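Local coordinates for protein butyryl-CoA dehydrogenase (Marinomonas mediterranea, PDB 6CXT) that belongs to the acyl-CoA dehydrogenase family of flavoproteins and holds flavin-adenine dinucleotide together with the bound ligand FK4, at residues F62-T67 / W304-D309; A88-A93 / P112-G117; I98-S103 / M239-C244. One frame throughout, in Å; residues are numbered along the deposited sequence.

Interaction 1: residues F62-T67 / W304-D309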
loop_
_atom_site.group_PDB
_atom_site.type_symbol
_atom_site.label_atom_id
_atom_site.label_comp_id
_atom_site.label_asym_id
_atom_site.label_seq_id
_atom_site.Cartn_x
_atom_site.Cartn_y
_atom_site.Cartn_z
ATOM N N PHE B 62 20.034 -28.227 19.355
ATOM C CA PHE B 62 18.788 -27.535 19.730
ATOM C C PHE B 62 17.625 -27.844 18.817
ATOM O O PHE B 62 17.809 -28.159 17.641
ATOM C CB PHE B 62 18.992 -26.019 19.771
ATOM C CG PHE B 62 19.860 -25.544 20.881
ATOM C CD1 PHE B 62 19.807 -26.154 22.166
ATOM C CD2 PHE B 62 20.696 -24.439 20.700
ATOM C CE1 PHE B 62 20.613 -25.683 23.192
ATOM C CE2 PHE B 62 21.471 -23.954 21.735
ATOM C CZ PHE B 62 21.446 -24.580 22.978
ATOM N N ASP B 63 16.400 -27.748 19.331
ATOM C CA ASP B 63 15.246 -27.842 18.432
ATOM C C ASP B 63 15.144 -26.537 17.600
ATOM O O ASP B 63 15.818 -25.550 17.904
ATOM C CB ASP B 63 13.948 -28.138 19.190
ATOM C CG ASP B 63 13.598 -27.072 20.234
ATOM O OD1 ASP B 63 14.188 -26.012 20.291
ATOM O OD2 ASP B 63 12.682 -27.282 21.036
ATOM N N ILE B 64 14.293 -26.558 16.587
ATOM C CA ILE B 64 14.109 -25.404 15.673
ATOM C C ILE B 64 13.695 -24.107 16.394
ATOM O O ILE B 64 14.292 -23.042 16.179
ATOM C CB ILE B 64 13.179 -25.748 14.493
ATOM C CG1 ILE B 64 13.691 -27.006 13.801
ATOM C CG2 ILE B 64 13.257 -24.665 13.417
ATOM C CD1 ILE B 64 12.646 -27.618 12.891
ATOM N N LEU B 65 12.730 -24.194 17.294
ATOM C CA LEU B 65 12.351 -22.983 18.010
ATOM C C LEU B 65 13.439 -22.347 18.824
ATOM O O LEU B 65 13.583 -21.103 18.801
ATOM C CB LEU B 65 11.109 -23.181 18.903
ATOM C CG LEU B 65 9.798 -22.983 18.140
ATOM C CD1 LEU B 65 8.668 -23.640 18.934
ATOM C CD2 LEU B 65 9.505 -21.487 17.855
ATOM N N THR B 66 14.195 -23.168 19.577
ATOM C CA THR B 66 15.279 -22.633 20.366
ATOM C C THR B 66 16.333 -22.011 19.431
ATOM O O THR B 66 16.903 -20.957 19.744
ATOM C CB THR B 66 15.952 -23.725 21.234
ATOM O OG1 THR B 66 14.960 -24.301 22.090
ATOM C CG2 THR B 66 17.010 -23.105 22.090
ATOM N N THR B 67 16.604 -22.709 18.333
ATOM C CA THR B 67 17.632 -22.265 17.396
ATOM C C THR B 67 17.212 -20.888 16.824
ATOM O O THR B 67 18.016 -19.952 16.825
ATOM C CB THR B 67 17.768 -23.251 16.220
ATOM O OG1 THR B 67 18.334 -24.482 16.669
ATOM C CG2 THR B 67 18.666 -22.674 15.076
ATOM N N TRP B 304 7.721 -23.787 14.662
ATOM C CA TRP B 304 6.964 -24.816 15.370
ATOM C C TRP B 304 6.416 -25.848 14.411
ATOM O O TRP B 304 6.467 -27.054 14.683
ATOM C CB TRP B 304 5.807 -24.197 16.194
ATOM C CG TRP B 304 4.918 -25.246 16.791
ATOM C CD1 TRP B 304 5.113 -25.900 17.974
ATOM C CD2 TRP B 304 3.717 -25.762 16.232
ATOM N NE1 TRP B 304 4.092 -26.800 18.189
ATOM C CE2 TRP B 304 3.218 -26.738 17.139
ATOM C CE3 TRP B 304 2.989 -25.482 15.067
ATOM C CZ2 TRP B 304 2.032 -27.448 16.910
ATOM C CZ3 TRP B 304 1.796 -26.203 14.837
ATOM C CH2 TRP B 304 1.334 -27.167 15.769
ATOM N N GLN B 305 5.844 -25.388 13.314
ATOM C CA GLN B 305 5.216 -26.301 12.384
ATOM C C GLN B 305 6.252 -27.240 11.729
ATOM O O GLN B 305 5.960 -28.432 11.476
ATOM C CB GLN B 305 4.427 -25.571 11.309
ATOM C CG GLN B 305 3.183 -26.344 10.951
ATOM C CD GLN B 305 2.547 -25.889 9.679
ATOM O OE1 GLN B 305 3.215 -25.417 8.739
ATOM N NE2 GLN B 305 1.240 -26.025 9.627
ATOM N N LYS B 306 7.435 -26.686 11.439
ATOM C CA LYS B 306 8.537 -27.459 10.868
ATOM C C LYS B 306 8.949 -28.602 11.802
ATOM O O LYS B 306 9.419 -29.626 11.330
ATOM C CB LYS B 306 9.731 -26.553 10.525
ATOM C CG LYS B 306 10.777 -27.241 9.667
ATOM C CD LYS B 306 11.859 -26.251 9.180
ATOM C CE LYS B 306 13.120 -27.019 8.755
ATOM N NZ LYS B 306 12.785 -28.023 7.712
ATOM N N SER B 307 8.771 -28.423 13.101
ATOM C CA SER B 307 9.025 -29.483 14.081
ATOM C C SER B 307 7.908 -30.541 14.167
ATOM O O SER B 307 8.042 -31.456 14.958
ATOM C CB SER B 307 9.190 -28.872 15.479
ATOM O OG SER B 307 10.215 -27.883 15.486
ATOM N N GLN B 308 6.814 -30.406 13.408
ATOM C CA GLN B 308 5.636 -31.306 13.521
ATOM C C GLN B 308 5.517 -32.384 12.447
ATOM O O GLN B 308 4.563 -33.174 12.455
ATOM C CB GLN B 308 4.295 -30.517 13.520
ATOM C CG GLN B 308 4.163 -29.443 14.596
ATOM C CD GLN B 308 4.579 -29.921 15.978
ATOM O OE1 GLN B 308 3.970 -30.827 16.528
ATOM N NE2 GLN B 308 5.600 -29.293 16.556
ATOM N N ASP B 309 6.428 -32.432 11.496
ATOM C CA ASP B 309 6.285 -33.436 10.411
ATOM C C ASP B 309 4.869 -33.419 9.764
ATOM O O ASP B 309 4.117 -34.403 9.778
ATOM C CB ASP B 309 6.684 -34.844 10.900
ATOM C CG ASP B 309 7.602 -35.560 9.934
ATOM O OD1 ASP B 309 8.247 -34.888 9.089
ATOM O OD2 ASP B 309 7.688 -36.803 10.030
HETATM O O HOH W 1 12.817 -29.235 16.314
HETATM O O HOH W 2 11.065 -26.469 17.663
#
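Ile64 reaches from the first turn of helix 64-77 to Lys306, the last residue of helix 279-306, and to Ser307 just after it, and the two helix ends show how apolar packing and bridging water can share one small interface. Near the start of the branch, Ile64 CB lies 3.8 Å from Ser307 OG. CG1 continues past the same hydroxyl, anti to the carbonyl carbon (chi1 -53°), and a nearly extended chi2 of 164° carries CD1 onward into the other segment. There Ile64 CD1 touches Ser307 OG at 3.6 Å and Lys306 CG at 3.7 Å, the isoleucine and lysine side chains meeting at about a right angle. Lys306 thus offers the aliphatic part of its chain to the isoleucine, while its NZ leads off to a salt bridge with Asp240. Leu65 adds a second apolar touch, CD1 to Trp304 CB at 4.0 Å, the two side chains running side by side in the same direction.

No direct hydrogen bond joins the segments; water does that work. One water accepts from Ile64 N and a second from Leu65 N, the latter at 2.8 Å, and both are hydrogen-bonded to Ser307 OG, which also pairs with Ala303 O. These backbone amides belong to the first turn, where no earlier helical carbonyl is available. The next amide of the turn is served by the N-cap, Thr66 N giving its hydrogen to Asp63 OD1 at 2.9 Å.

The contact thereby ties an N-terminal-domain helix to the C-terminal domain near the surface. Phe3 of the second subunit meets the Trp304 ring edge-to-face, and within the chain helix 231-245 packs on Ile64 through Trp241 and Cys245.

Interaction 2: residues A88-A93 / P112-G117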
loop_
_atom_site.group_PDB
_atom_site.type_symbol
_atom_site.label_atom_id
_atom_site.label_comp_id
_atom_site.label_asym_id
_atom_site.label_seq_id
_atom_site.Cartn_x
_atom_site.Cartn_y
_atom_site.Cartn_z
ATOM N N ALA B 88 24.429 -18.027 8.470
ATOM C CA ALA B 88 23.207 -18.799 8.365
ATOM C C ALA B 88 23.127 -19.539 7.040
ATOM O O ALA B 88 22.563 -20.624 6.971
ATOM C CB ALA B 88 21.970 -17.873 8.592
ATOM N N ALA B 89 23.746 -18.978 6.005
ATOM C CA ALA B 89 23.768 -19.592 4.697
ATOM C C ALA B 89 24.592 -20.900 4.858
ATOM O O ALA B 89 24.178 -21.962 4.453
ATOM C CB ALA B 89 24.477 -18.681 3.709
ATOM N N HIS B 90 25.743 -20.768 5.492
ATOM C CA HIS B 90 26.616 -21.902 5.777
ATOM C C HIS B 90 25.892 -22.988 6.592
ATOM O O HIS B 90 25.942 -24.198 6.255
ATOM C CB HIS B 90 27.810 -21.312 6.537
ATOM C CG HIS B 90 28.546 -22.279 7.402
ATOM N ND1 HIS B 90 29.764 -22.814 7.037
ATOM C CD2 HIS B 90 28.297 -22.737 8.651
ATOM C CE1 HIS B 90 30.235 -23.561 8.023
ATOM N NE2 HIS B 90 29.368 -23.538 9.016
ATOM N N THR B 91 25.216 -22.581 7.660
ATOM C CA THR B 91 24.550 -23.544 8.539
ATOM C C THR B 91 23.319 -24.186 7.904
ATOM O O THR B 91 23.185 -25.413 7.941
ATOM C CB THR B 91 24.154 -22.923 9.868
ATOM O OG1 THR B 91 25.341 -22.494 10.532
ATOM C CG2 THR B 91 23.401 -23.931 10.800
ATOM N N PHE B 92 22.414 -23.380 7.326
ATOM C CA PHE B 92 21.112 -23.918 6.960
ATOM C C PHE B 92 21.071 -24.442 5.563
ATOM O O PHE B 92 20.329 -25.399 5.281
ATOM C CB PHE B 92 19.980 -22.902 7.301
ATOM C CG PHE B 92 19.916 -22.664 8.779
ATOM C CD1 PHE B 92 19.361 -23.646 9.620
ATOM C CD2 PHE B 92 20.466 -21.546 9.347
ATOM C CE1 PHE B 92 19.348 -23.505 10.984
ATOM C CE2 PHE B 92 20.458 -21.394 10.732
ATOM C CZ PHE B 92 19.891 -22.367 11.556
ATOM N N ALA B 93 21.812 -23.816 4.651
ATOM C CA ALA B 93 21.823 -24.324 3.297
ATOM C C ALA B 93 22.902 -25.423 3.064
ATOM O O ALA B 93 22.875 -26.096 2.021
ATOM C CB ALA B 93 21.941 -23.211 2.237
ATOM N N PRO B 112 32.183 -31.782 12.148
ATOM C CA PRO B 112 32.870 -31.147 13.247
ATOM C C PRO B 112 33.441 -29.763 12.950
ATOM O O PRO B 112 33.376 -28.924 13.821
ATOM C CB PRO B 112 34.005 -32.157 13.591
ATOM C CG PRO B 112 33.311 -33.488 13.351
ATOM C CD PRO B 112 32.574 -33.223 12.029
ATOM N N ASP B 113 34.014 -29.541 11.772
ATOM C CA ASP B 113 34.650 -28.239 11.481
ATOM C C ASP B 113 33.606 -27.234 10.933
ATOM O O ASP B 113 33.784 -26.027 11.074
ATOM C CB ASP B 113 35.783 -28.332 10.453
ATOM C CG ASP B 113 37.063 -28.988 11.005
ATOM O OD1 ASP B 113 37.271 -29.103 12.237
ATOM O OD2 ASP B 113 37.869 -29.363 10.143
ATOM N N LEU B 114 32.551 -27.746 10.307
ATOM C CA LEU B 114 31.419 -26.871 9.927
ATOM C C LEU B 114 30.783 -26.304 11.196
ATOM O O LEU B 114 30.481 -25.082 11.271
ATOM C CB LEU B 114 30.422 -27.621 9.058
ATOM C CG LEU B 114 30.920 -27.987 7.656
ATOM C CD1 LEU B 114 29.833 -28.698 6.892
ATOM C CD2 LEU B 114 31.476 -26.798 6.890
ATOM N N ALA B 115 30.619 -27.140 12.193
ATOM C CA ALA B 115 29.977 -26.744 13.414
ATOM C C ALA B 115 30.681 -25.700 14.231
ATOM O O ALA B 115 30.071 -25.060 14.998
ATOM C CB ALA B 115 29.650 -27.944 14.258
ATOM N N THR B 116 31.978 -25.570 14.072
ATOM C CA THR B 116 32.713 -24.569 14.788
ATOM C C THR B 116 33.029 -23.382 13.891
ATOM O O THR B 116 33.514 -22.407 14.312
ATOM C CB THR B 116 34.058 -25.112 15.273
ATOM O OG1 THR B 116 34.810 -25.546 14.156
ATOM C CG2 THR B 116 33.856 -26.226 16.193
ATOM N N GLY B 117 32.801 -23.535 12.614
ATOM C CA GLY B 117 33.118 -22.508 11.684
ATOM C C GLY B 117 34.555 -22.539 11.214
ATOM O O GLY B 117 34.970 -21.678 10.530
#
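His90 and Leu114 meet through a side chain on one helix and a carbonyl at the end of the next, an instructive case of an imidazole bonding to a helix C-terminus. His90 NE2 donates to Leu114 O over 3.0 Å, with an N-H...O angle of 154°. The acceptor lies in the plane of the imidazole, at its edge, whereas the nitrogen is tilted out of the carbonyl plane. Beside this bond, Leu114 CD2 rests 3.6 Å from His90 CE1, so the ring carbon next to the donor nitrogen is packed against a methyl.

One shell out, the backbone of each partner sets the stage. The imidazole is carried toward the other helix with CG anti to the backbone N (chi1 156°), and helix 81-101 has a wider pi-type turn at this point. Gly117, with positive phi, closes helix 104-114 in a Schellman motif, and its N donates to the same Leu114 O over 3.1 Å. The two donors come to this oxygen from opposite faces of the carbonyl plane. Further out, Trp38 and Phe47 each meet the imidazole edge-to-face, and Leu114 also packs on Ala121 of strand 121-124.

From helix 81-101, His90 reaches the end of helix 104-114 and strand 121-124 through two hydrogen bonds, since its ND1 pairs with the backbone N of Ala121. A backbone amide can only donate there, and NE2 donates to a carbonyl, which is consistent with a neutral ring carrying its proton on NE2.

Interaction 3: residues I98-S103 / M239-C244. With FK4 (S-[2-({N-[(2R)-2-hydroxy-4-{[(R)-hydroxy(oxo)-lambda~5~-phosphanyl]oxy}-3,3-dimethylbutanoyl]-beta-alanyl}amino)ethyl] 1H-pyrrole-2-carbothioate), chain C.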
loop_
_atom_site.group_PDB
_atom_site.type_symbol
_atom_site.label_atom_id
_atom_site.label_comp_id
_atom_site.label_asym_id
_atom_site.label_seq_id
_atom_site.Cartn_x
_atom_site.Cartn_y
_atom_site.Cartn_z
ATOM N N ILE B 98 23.822 -31.688 4.664
ATOM C CA ILE B 98 24.877 -32.642 4.963
ATOM C C ILE B 98 24.389 -33.547 6.081
ATOM O O ILE B 98 24.472 -34.774 5.938
ATOM C CB ILE B 98 26.209 -31.949 5.324
ATOM C CG1 ILE B 98 26.823 -31.405 4.035
ATOM C CG2 ILE B 98 27.183 -32.908 6.064
ATOM C CD1 ILE B 98 27.948 -30.396 4.259
ATOM N N LEU B 99 23.935 -32.941 7.189
ATOM C CA LEU B 99 23.338 -33.668 8.295
ATOM C C LEU B 99 22.205 -34.596 7.834
ATOM O O LEU B 99 22.175 -35.763 8.240
ATOM C CB LEU B 99 22.859 -32.740 9.422
ATOM C CG LEU B 99 22.221 -33.384 10.663
ATOM C CD1 LEU B 99 23.240 -34.245 11.445
ATOM C CD2 LEU B 99 21.654 -32.324 11.586
ATOM N N GLU B 100 21.316 -34.121 6.967
ATOM C CA GLU B 100 20.135 -34.896 6.583
ATOM C C GLU B 100 20.325 -35.945 5.500
ATOM O O GLU B 100 19.532 -36.884 5.425
ATOM C CB GLU B 100 18.963 -33.966 6.234
ATOM C CG GLU B 100 18.681 -33.039 7.409
ATOM C CD GLU B 100 17.416 -32.235 7.247
ATOM O OE1 GLU B 100 17.056 -31.846 6.108
ATOM O OE2 GLU B 100 16.794 -32.018 8.301
ATOM N N HIS B 101 21.348 -35.794 4.667
ATOM C CA HIS B 101 21.497 -36.598 3.442
ATOM C C HIS B 101 22.890 -37.094 3.151
ATOM O O HIS B 101 23.100 -37.762 2.128
ATOM C CB HIS B 101 21.017 -35.833 2.232
ATOM C CG HIS B 101 19.587 -35.429 2.331
ATOM N ND1 HIS B 101 18.547 -36.308 2.103
ATOM C CD2 HIS B 101 19.020 -34.254 2.698
ATOM C CE1 HIS B 101 17.401 -35.684 2.306
ATOM N NE2 HIS B 101 17.662 -34.435 2.662
ATOM N N GLY B 102 23.836 -36.723 3.991
ATOM C CA GLY B 102 25.200 -37.234 3.842
ATOM C C GLY B 102 25.306 -38.657 4.428
ATOM O O GLY B 102 24.626 -38.987 5.426
ATOM N N SER B 103 26.180 -39.485 3.828
ATOM C CA SER B 103 26.570 -40.778 4.437
ATOM C C SER B 103 27.078 -40.505 5.862
ATOM O O SER B 103 27.512 -39.383 6.159
ATOM C CB SER B 103 27.702 -41.403 3.613
ATOM O OG SER B 103 28.926 -40.763 3.940
ATOM N N MET B 239 16.254 -25.268 1.392
ATOM C CA MET B 239 15.491 -23.981 1.369
ATOM C C MET B 239 14.417 -23.967 2.457
ATOM O O MET B 239 14.137 -22.928 3.031
ATOM C CB MET B 239 14.884 -23.726 0.019
ATOM C CG MET B 239 15.861 -23.289 -1.038
ATOM S SD MET B 239 16.898 -21.873 -0.486
ATOM C CE MET B 239 18.448 -22.698 -0.013
ATOM N N ASP B 240 13.851 -25.122 2.790
ATOM C CA ASP B 240 12.927 -25.135 3.923
ATOM C C ASP B 240 13.624 -24.738 5.211
ATOM O O ASP B 240 13.078 -23.974 6.019
ATOM C CB ASP B 240 12.177 -26.453 4.032
ATOM C CG ASP B 240 10.935 -26.329 4.875
ATOM O OD1 ASP B 240 9.999 -25.586 4.457
ATOM O OD2 ASP B 240 10.894 -26.953 5.953
ATOM N N TRP B 241 14.857 -25.204 5.399
ATOM C CA TRP B 241 15.651 -24.791 6.527
ATOM C C TRP B 241 16.056 -23.303 6.444
ATOM O O TRP B 241 15.973 -22.581 7.441
ATOM C CB TRP B 241 16.962 -25.633 6.637
ATOM C CG TRP B 241 16.714 -26.956 7.316
ATOM C CD1 TRP B 241 16.651 -28.214 6.719
ATOM C CD2 TRP B 241 16.504 -27.157 8.703
ATOM N NE1 TRP B 241 16.390 -29.170 7.671
ATOM C CE2 TRP B 241 16.308 -28.564 8.899
ATOM C CE3 TRP B 241 16.447 -26.298 9.812
ATOM C CZ2 TRP B 241 16.016 -29.098 10.137
ATOM C CZ3 TRP B 241 16.205 -26.832 11.040
ATOM C CH2 TRP B 241 16.006 -28.243 11.204
ATOM N N GLU B 242 16.541 -22.897 5.295
ATOM C CA GLU B 242 17.090 -21.532 5.141
ATOM C C GLU B 242 15.962 -20.471 5.222
ATOM O O GLU B 242 16.066 -19.490 5.953
ATOM C CB GLU B 242 17.817 -21.409 3.817
ATOM C CG GLU B 242 18.542 -20.081 3.704
ATOM C CD GLU B 242 19.323 -19.981 2.417
ATOM O OE1 GLU B 242 20.483 -20.413 2.407
ATOM O OE2 GLU B 242 18.811 -19.461 1.408
ATOM N N ARG B 243 14.879 -20.700 4.489
ATOM C CA ARG B 243 13.759 -19.741 4.421
ATOM C C ARG B 243 13.145 -19.586 5.806
ATOM O O ARG B 243 12.650 -18.517 6.144
ATOM C CB ARG B 243 12.719 -20.232 3.412
ATOM C CG ARG B 243 13.159 -20.043 1.949
ATOM C CD ARG B 243 12.131 -20.759 1.066
ATOM N NE ARG B 243 12.635 -20.830 -0.299
ATOM C CZ ARG B 243 12.189 -21.692 -1.229
ATOM N NH1 ARG B 243 11.259 -22.586 -0.921
ATOM N NH2 ARG B 243 12.702 -21.672 -2.462
ATOM N N CYS B 244 13.189 -20.656 6.603
ATOM C CA CYS B 244 12.650 -20.644 7.960
ATOM C C CYS B 244 13.602 -19.971 8.956
ATOM O O CYS B 244 13.206 -18.996 9.670
ATOM C CB CYS B 244 12.357 -22.073 8.446
ATOM S SG CYS B 244 11.546 -22.169 10.074
HETATM O O01 FK4 C . 9.444 -26.892 -3.852
HETATM P P02 FK4 C . 10.009 -27.170 -5.284
HETATM O O03 FK4 C . 10.526 -25.929 -6.093
HETATM C C04 FK4 C . 9.851 -24.710 -5.970
HETATM C C05 FK4 C . 9.971 -23.793 -7.149
HETATM C C06 FK4 C . 9.205 -22.487 -6.807
HETATM C C07 FK4 C . 9.345 -24.513 -8.374
HETATM C C08 FK4 C . 11.453 -23.504 -7.505
HETATM O O09 FK4 C . 11.606 -22.929 -8.780
HETATM C C10 FK4 C . 12.186 -22.670 -6.435
HETATM N N11 FK4 C . 12.697 -21.403 -6.939
HETATM C C12 FK4 C . 13.366 -20.545 -6.027
HETATM C C13 FK4 C . 14.890 -20.797 -6.011
HETATM C C14 FK4 C . 15.519 -20.422 -4.737
HETATM N N15 FK4 C . 16.865 -20.094 -4.932
HETATM C C16 FK4 C . 17.700 -19.776 -3.772
HETATM C C17 FK4 C . 19.180 -20.124 -4.025
HETATM S S18 FK4 C . 20.121 -20.216 -2.529
HETATM C C19 FK4 C . 19.984 -18.553 -1.874
HETATM C C20 FK4 C . 20.932 -18.530 -0.741
HETATM C C21 FK4 C . 21.405 -17.439 -0.048
HETATM C C22 FK4 C . 22.249 -17.965 0.952
HETATM C C23 FK4 C . 22.274 -19.376 0.830
HETATM N N24 FK4 C . 21.470 -19.741 -0.190
HETATM O O25 FK4 C . 19.614 -17.630 -2.633
HETATM O O26 FK4 C . 14.958 -20.436 -3.644
HETATM O O27 FK4 C . 12.303 -22.982 -5.202
HETATM O O28 FK4 C . 11.146 -28.128 -5.143
#
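Glu100 takes the indole N-H of Trp241 with both carboxylate oxygens, a forked interaction that spans helices 81-101 and 231-245. In the acyl-CoA dehydrogenase fold these helices come from the N-terminal and C-terminal domains, on the two sides of the beta-rich middle domain in sequence. Arg243, two residues on, makes the stronger polar bonds, and they are directed at the ligand. Its NH2 donates to FK4 O26 over 2.8 Å and to FK4 O27 over 3.1 Å, so a single terminal nitrogen holds two carbonyl oxygens of the bound molecule. The arginine chain is extended from CG to NE, and NE pairs with Ser363 O, a further bond that holds the guanidinium in place. Ser132, Asn123 and Ser363 supply further hydrogen bonds to FK4.

In the fork itself, Trp241 NE1 lies 2.9 Å from Glu100 OE2 and 3.2 Å from Glu100 OE1. Each branch is a weak, bent bond with an N-H...O angle of 141°, as expected when one hydrogen is shared between two acceptors. The carboxylate comes to the edge of the indole, the two planes turned 65° apart, on a glutamate chain extended beyond CG.

The side chain of Trp241 also packs on Phe92 and Met96 of helix 81-101 and receives a cation-pi contact from Lys306, while its N-H edge meets the glutamate. One turn before Arg243, Met239 serves two partners: CE approaches FK4 S18 at 3.9 Å, and Met239 CB sits over the centre of the Arg243 guanidinium, 3.6 Å above its plane.

Overall arrangement
Taken together, the three contacts differ in chemistry as well as in depth. Interaction 2 is buried and relies on a directional bond to a helix end. Interactions 1 and 3 lie near the surface: interaction 1 combines apolar packing with water bridges, and interaction 3 uses a weak forked carboxylate bond. Both join the N-terminal to the C-terminal domain, whereas interaction 2 stays within the former. Interactions 2 and 3 share helix 81-101, and Leu114 CD1 packs on Ile98 CD1 between them. Interaction 1 meets interaction 3 where Lys306 CE packs on Trp241 CD2, and meets interaction 2 where Thr67 touches Phe92. Of the three, interaction 3 alone includes direct hydrogen bonds to FK4.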